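Local coordinates for 4-hydroxyphenylpyruvate dioxygenase (Pseudomonas putida, PDB 5HMQ), which catalyses the metal-dependent dehydration of 3-dehydroshikimate to protocatechuate, a shared intermediate in the breakdown of quinate and shikimate, at residues P395-P401 with L410-V414; A292-D296 with R370-Q374. One frame throughout, in Å; residues are numbered along the deposited sequence.

Contact 1 (P395-P401 with L410-V414); sequences PNECEVP and LLYLV
The irregular loop 395-401 folds against the extended strand 410-414: psi near 0° at Glu397 and Glu399 alternates with extended Cys398 and Val400, turning the chain back. Asn396 (chi1 t, chi2 10°) braces the loop from within. Its OD1 accepts from Cys398 N at 3.0 Å, an Asx turn, while ND2 donates to Val400 O at 2.9 Å and to Phe389 O; an amide suits the place because it offers acceptor and donor at once. Cys398 (chi1 m) sets a small polarisable sulfur over the flat Tyr412 ring (chi1 m, chi2 -66°), SG 3.9 Å from the centroid and 15° off the normal, a sulfur-aromatic contact. The ring's hydroxyl bonds Glu302. These residues belong to the first vicinal oxygen chelate (VOC) domain, the loop leading into strand 402-404, antiparallel neighbour of 410-414. Leu413 N donates to Pro401 O at 2.9 Å, with CA atoms 5.7 Å apart. Val400 (chi1 m), its CA-to-CB bond toward the strand, sets CG2 3.9 Å from Tyr412 CB and 4.0 Å from Val414 CG2. Leu410 (m, t) extends CD1 to 4.1 Å from Pro395 CB; the rigid proline ring also packs on Tyr40 of the second subunit.

Contact 2 (A292-D296 with R370-Q374); sequences ASAYD and RVKDQ
Three hydrogen bonds tie the backbone of 370-374 to the antiparallel 292-296: Asp296 N to Arg370 O (2.8 Å), Lys372 N to Ala294 O (2.9 Å) and Asp373 N to Ser293 OG (2.9 Å). Ser293 (chi1 t) also donates from OG to Ala294 O at 2.9 Å, so a small hydroxyl serves as donor and acceptor where the pairing ends. Arg370 is long enough to bond Asp296 O through NH1 (3.3 Å) and still form salt bridges with Glu299 and Asp340. Residues 293-295 and 370-371 are extended, and Tyr295 and Val371 form a non-hydrogen-bonded pair, CA to CA 4.6 Å, with side chains on the same sheet face; with chi1 m on both, Tyr295 CD1 meets Val371 CG1 at 3.6 Å. Lys372 (phi/psi -76/-43) then leaves the strand. The pair joins strand 295-304 to strand 363-371, which 410-414 flanks on its other side; Asp373 N-caps helix 374-383, its short carboxylate reaching Ala376 N, and Ser293 packs on Ala377 of that helix.

Overall arrangement
Contacts 1 and 2, with centres about 14 Å apart, lie in the first VOC domain of the C-terminal dioxygenase-like region and share its mixed sheet. Four neighbouring strands of it run, in spatial order, 402-404, 410-414, 363-371, 295-304, so the sheet carries the loop of contact 1 across to the beginning of strand 295-304 in contact 2. Along the chain contact 2 closes before contact 1 opens. They meet where Val371 N lies 3.0 Å from Val414 O, a probable hydrogen bond between parallel strands, and where Gln374, beginning helix 374-383, packs beside Val400 and Pro401. Both lie away from the metal sites and join strands, a loop and helix 374-383 within one domain of a region that appears to be important for optimal dehydratase activity in vivo.

Contact 1 (P395-P401 with L410-V414)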
# COMPACT_ATOMS: atom_id res chain seq x y z
N PRO C 395 -0.53 -22.16 -14.47
CA PRO C 395 -1.94 -21.76 -14.39
C PRO C 395 -2.63 -21.63 -15.73
O PRO C 395 -3.85 -21.44 -15.77
CB PRO C 395 -1.87 -20.41 -13.68
CG PRO C 395 -0.57 -19.84 -14.14
CD PRO C 395 0.38 -21.01 -14.27
N ASN C 396 -1.88 -21.73 -16.83
CA ASN C 396 -2.44 -21.56 -18.17
C ASN C 396 -2.98 -22.90 -18.65
O ASN C 396 -2.22 -23.80 -19.00
CB ASN C 396 -1.38 -21.02 -19.13
CG ASN C 396 -1.91 -20.79 -20.53
OD1 ASN C 396 -3.12 -20.85 -20.76
ND2 ASN C 396 -1.02 -20.50 -21.47
N GLU C 397 -4.31 -23.03 -18.65
CA GLU C 397 -4.97 -24.25 -19.11
C GLU C 397 -5.47 -24.13 -20.54
O GLU C 397 -6.19 -25.02 -21.01
CB GLU C 397 -6.11 -24.61 -18.16
CG GLU C 397 -5.63 -24.87 -16.74
CD GLU C 397 -6.72 -25.37 -15.82
OE1 GLU C 397 -7.81 -25.71 -16.32
OE2 GLU C 397 -6.49 -25.43 -14.59
N CYS C 398 -5.13 -23.05 -21.23
CA CYS C 398 -5.38 -22.92 -22.66
C CYS C 398 -4.13 -23.36 -23.43
O CYS C 398 -3.06 -23.58 -22.87
CB CYS C 398 -5.76 -21.49 -23.02
SG CYS C 398 -7.38 -20.98 -22.42
N GLU C 399 -4.29 -23.48 -24.75
CA GLU C 399 -3.19 -23.90 -25.60
C GLU C 399 -2.45 -22.74 -26.26
O GLU C 399 -1.41 -22.95 -26.88
CB GLU C 399 -3.69 -24.88 -26.67
CG GLU C 399 -4.40 -26.09 -26.06
CD GLU C 399 -4.40 -27.30 -26.96
OE1 GLU C 399 -3.70 -27.28 -28.00
OE2 GLU C 399 -5.09 -28.29 -26.63
N VAL C 400 -2.96 -21.52 -26.12
CA VAL C 400 -2.27 -20.32 -26.58
C VAL C 400 -1.38 -19.82 -25.45
O VAL C 400 -1.60 -20.19 -24.29
CB VAL C 400 -3.26 -19.23 -27.03
CG1 VAL C 400 -4.09 -19.72 -28.21
CG2 VAL C 400 -4.15 -18.82 -25.87
N PRO C 401 -0.37 -18.99 -25.72
CA PRO C 401 0.43 -18.44 -24.63
C PRO C 401 -0.37 -17.45 -23.79
O PRO C 401 -1.37 -16.88 -24.22
CB PRO C 401 1.59 -17.74 -25.35
CG PRO C 401 1.10 -17.50 -26.74
CD PRO C 401 0.17 -18.63 -27.04
N LEU C 410 -4.66 -13.87 -15.76
CA LEU C 410 -3.90 -14.18 -16.96
C LEU C 410 -4.43 -13.40 -18.15
O LEU C 410 -5.60 -13.00 -18.19
CB LEU C 410 -3.96 -15.68 -17.26
CG LEU C 410 -3.42 -16.61 -16.17
CD1 LEU C 410 -3.52 -18.07 -16.60
CD2 LEU C 410 -1.99 -16.24 -15.81
N LEU C 411 -3.56 -13.18 -19.14
CA LEU C 411 -3.93 -12.59 -20.42
C LEU C 411 -3.54 -13.57 -21.52
O LEU C 411 -2.36 -13.77 -21.80
CB LEU C 411 -3.26 -11.24 -20.64
CG LEU C 411 -3.65 -10.09 -19.71
CD1 LEU C 411 -2.70 -8.92 -19.89
CD2 LEU C 411 -5.08 -9.65 -19.98
N TYR C 412 -4.54 -14.19 -22.15
CA TYR C 412 -4.29 -15.12 -23.24
C TYR C 412 -4.08 -14.37 -24.55
O TYR C 412 -4.80 -13.41 -24.86
CB TYR C 412 -5.45 -16.10 -23.41
CG TYR C 412 -5.87 -16.82 -22.16
CD1 TYR C 412 -5.03 -17.71 -21.52
CD2 TYR C 412 -7.14 -16.62 -21.63
CE1 TYR C 412 -5.43 -18.38 -20.37
CE2 TYR C 412 -7.55 -17.29 -20.50
CZ TYR C 412 -6.69 -18.16 -19.87
OH TYR C 412 -7.10 -18.81 -18.73
N LEU C 413 -3.10 -14.81 -25.33
CA LEU C 413 -2.78 -14.22 -26.62
C LEU C 413 -3.37 -15.12 -27.70
O LEU C 413 -2.74 -16.10 -28.12
CB LEU C 413 -1.27 -14.05 -26.78
CG LEU C 413 -0.59 -13.32 -25.62
CD1 LEU C 413 0.91 -13.23 -25.83
CD2 LEU C 413 -1.19 -11.94 -25.42
N VAL C 414 -4.57 -14.78 -28.17
CA VAL C 414 -5.32 -15.61 -29.11
C VAL C 414 -5.15 -15.02 -30.50
O VAL C 414 -5.53 -13.88 -30.76
CB VAL C 414 -6.80 -15.70 -28.72
CG1 VAL C 414 -7.56 -16.53 -29.75
CG2 VAL C 414 -6.95 -16.30 -27.33

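Contact 2 (A292-D296 with R370-Q374)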
# COMPACT_ATOMS: atom_id res chain seq x y z
N ALA C 292 4.51 -3.87 -30.35
CA ALA C 292 3.32 -4.54 -29.87
C ALA C 292 2.48 -5.04 -31.04
O ALA C 292 2.42 -4.42 -32.10
CB ALA C 292 2.49 -3.61 -29.00
N SER C 293 1.83 -6.19 -30.83
CA SER C 293 0.89 -6.70 -31.81
C SER C 293 -0.34 -5.80 -31.90
O SER C 293 -0.71 -5.13 -30.93
CB SER C 293 0.47 -8.12 -31.46
OG SER C 293 -0.62 -8.54 -32.26
N ALA C 294 -0.97 -5.80 -33.07
CA ALA C 294 -2.26 -5.15 -33.22
C ALA C 294 -3.34 -5.98 -32.55
O ALA C 294 -3.23 -7.21 -32.44
CB ALA C 294 -2.59 -4.94 -34.70
N TYR C 295 -4.40 -5.31 -32.09
CA TYR C 295 -5.47 -5.96 -31.36
C TYR C 295 -6.78 -5.85 -32.13
O TYR C 295 -6.99 -4.92 -32.91
CB TYR C 295 -5.65 -5.34 -29.98
CG TYR C 295 -4.37 -5.26 -29.18
CD1 TYR C 295 -3.77 -6.41 -28.69
CD2 TYR C 295 -3.77 -4.04 -28.93
CE1 TYR C 295 -2.60 -6.35 -27.97
CE2 TYR C 295 -2.59 -3.97 -28.21
CZ TYR C 295 -2.01 -5.12 -27.73
OH TYR C 295 -0.85 -5.05 -27.01
N ASP C 296 -7.67 -6.82 -31.89
CA ASP C 296 -9.03 -6.82 -32.41
C ASP C 296 -10.01 -7.11 -31.28
O ASP C 296 -10.87 -7.99 -31.38
CB ASP C 296 -9.18 -7.82 -33.55
CG ASP C 296 -10.49 -7.66 -34.29
OD1 ASP C 296 -11.01 -6.53 -34.34
OD2 ASP C 296 -11.01 -8.67 -34.82
N ARG C 370 -7.67 -10.60 -28.59
CA ARG C 370 -7.48 -10.92 -30.00
C ARG C 370 -6.26 -10.16 -30.50
O ARG C 370 -6.31 -8.93 -30.65
CB ARG C 370 -8.71 -10.55 -30.82
CG ARG C 370 -9.88 -11.50 -30.68
CD ARG C 370 -10.79 -11.40 -31.88
NE ARG C 370 -12.04 -12.12 -31.68
CZ ARG C 370 -13.20 -11.55 -31.37
NH1 ARG C 370 -13.28 -10.23 -31.23
NH2 ARG C 370 -14.29 -12.29 -31.21
N VAL C 371 -5.17 -10.87 -30.76
CA VAL C 371 -3.94 -10.27 -31.24
C VAL C 371 -3.67 -10.77 -32.66
O VAL C 371 -3.92 -11.94 -32.97
CB VAL C 371 -2.75 -10.57 -30.31
CG1 VAL C 371 -2.98 -9.94 -28.94
CG2 VAL C 371 -2.52 -12.07 -30.18
N LYS C 372 -3.18 -9.87 -33.51
CA LYS C 372 -2.88 -10.25 -34.89
C LYS C 372 -1.60 -11.06 -34.97
O LYS C 372 -1.54 -12.06 -35.70
CB LYS C 372 -2.79 -9.01 -35.77
CG LYS C 372 -2.51 -9.32 -37.23
CD LYS C 372 -2.64 -8.08 -38.08
CE LYS C 372 -2.57 -8.42 -39.56
NZ LYS C 372 -3.29 -7.41 -40.37
N ASP C 373 -0.57 -10.65 -34.24
CA ASP C 373 0.73 -11.32 -34.23
C ASP C 373 0.94 -11.87 -32.82
O ASP C 373 1.37 -11.14 -31.92
CB ASP C 373 1.84 -10.35 -34.65
CG ASP C 373 3.14 -11.06 -34.96
OD1 ASP C 373 3.32 -12.22 -34.54
OD2 ASP C 373 4.00 -10.45 -35.64
N GLN C 374 0.66 -13.16 -32.65
CA GLN C 374 0.73 -13.77 -31.32
C GLN C 374 2.16 -13.81 -30.80
O GLN C 374 2.41 -13.52 -29.63
CB GLN C 374 0.13 -15.17 -31.37
CG GLN C 374 0.46 -16.04 -30.18
CD GLN C 374 -0.02 -17.47 -30.36
OE1 GLN C 374 -1.18 -17.79 -30.11
NE2 GLN C 374 0.88 -18.34 -30.82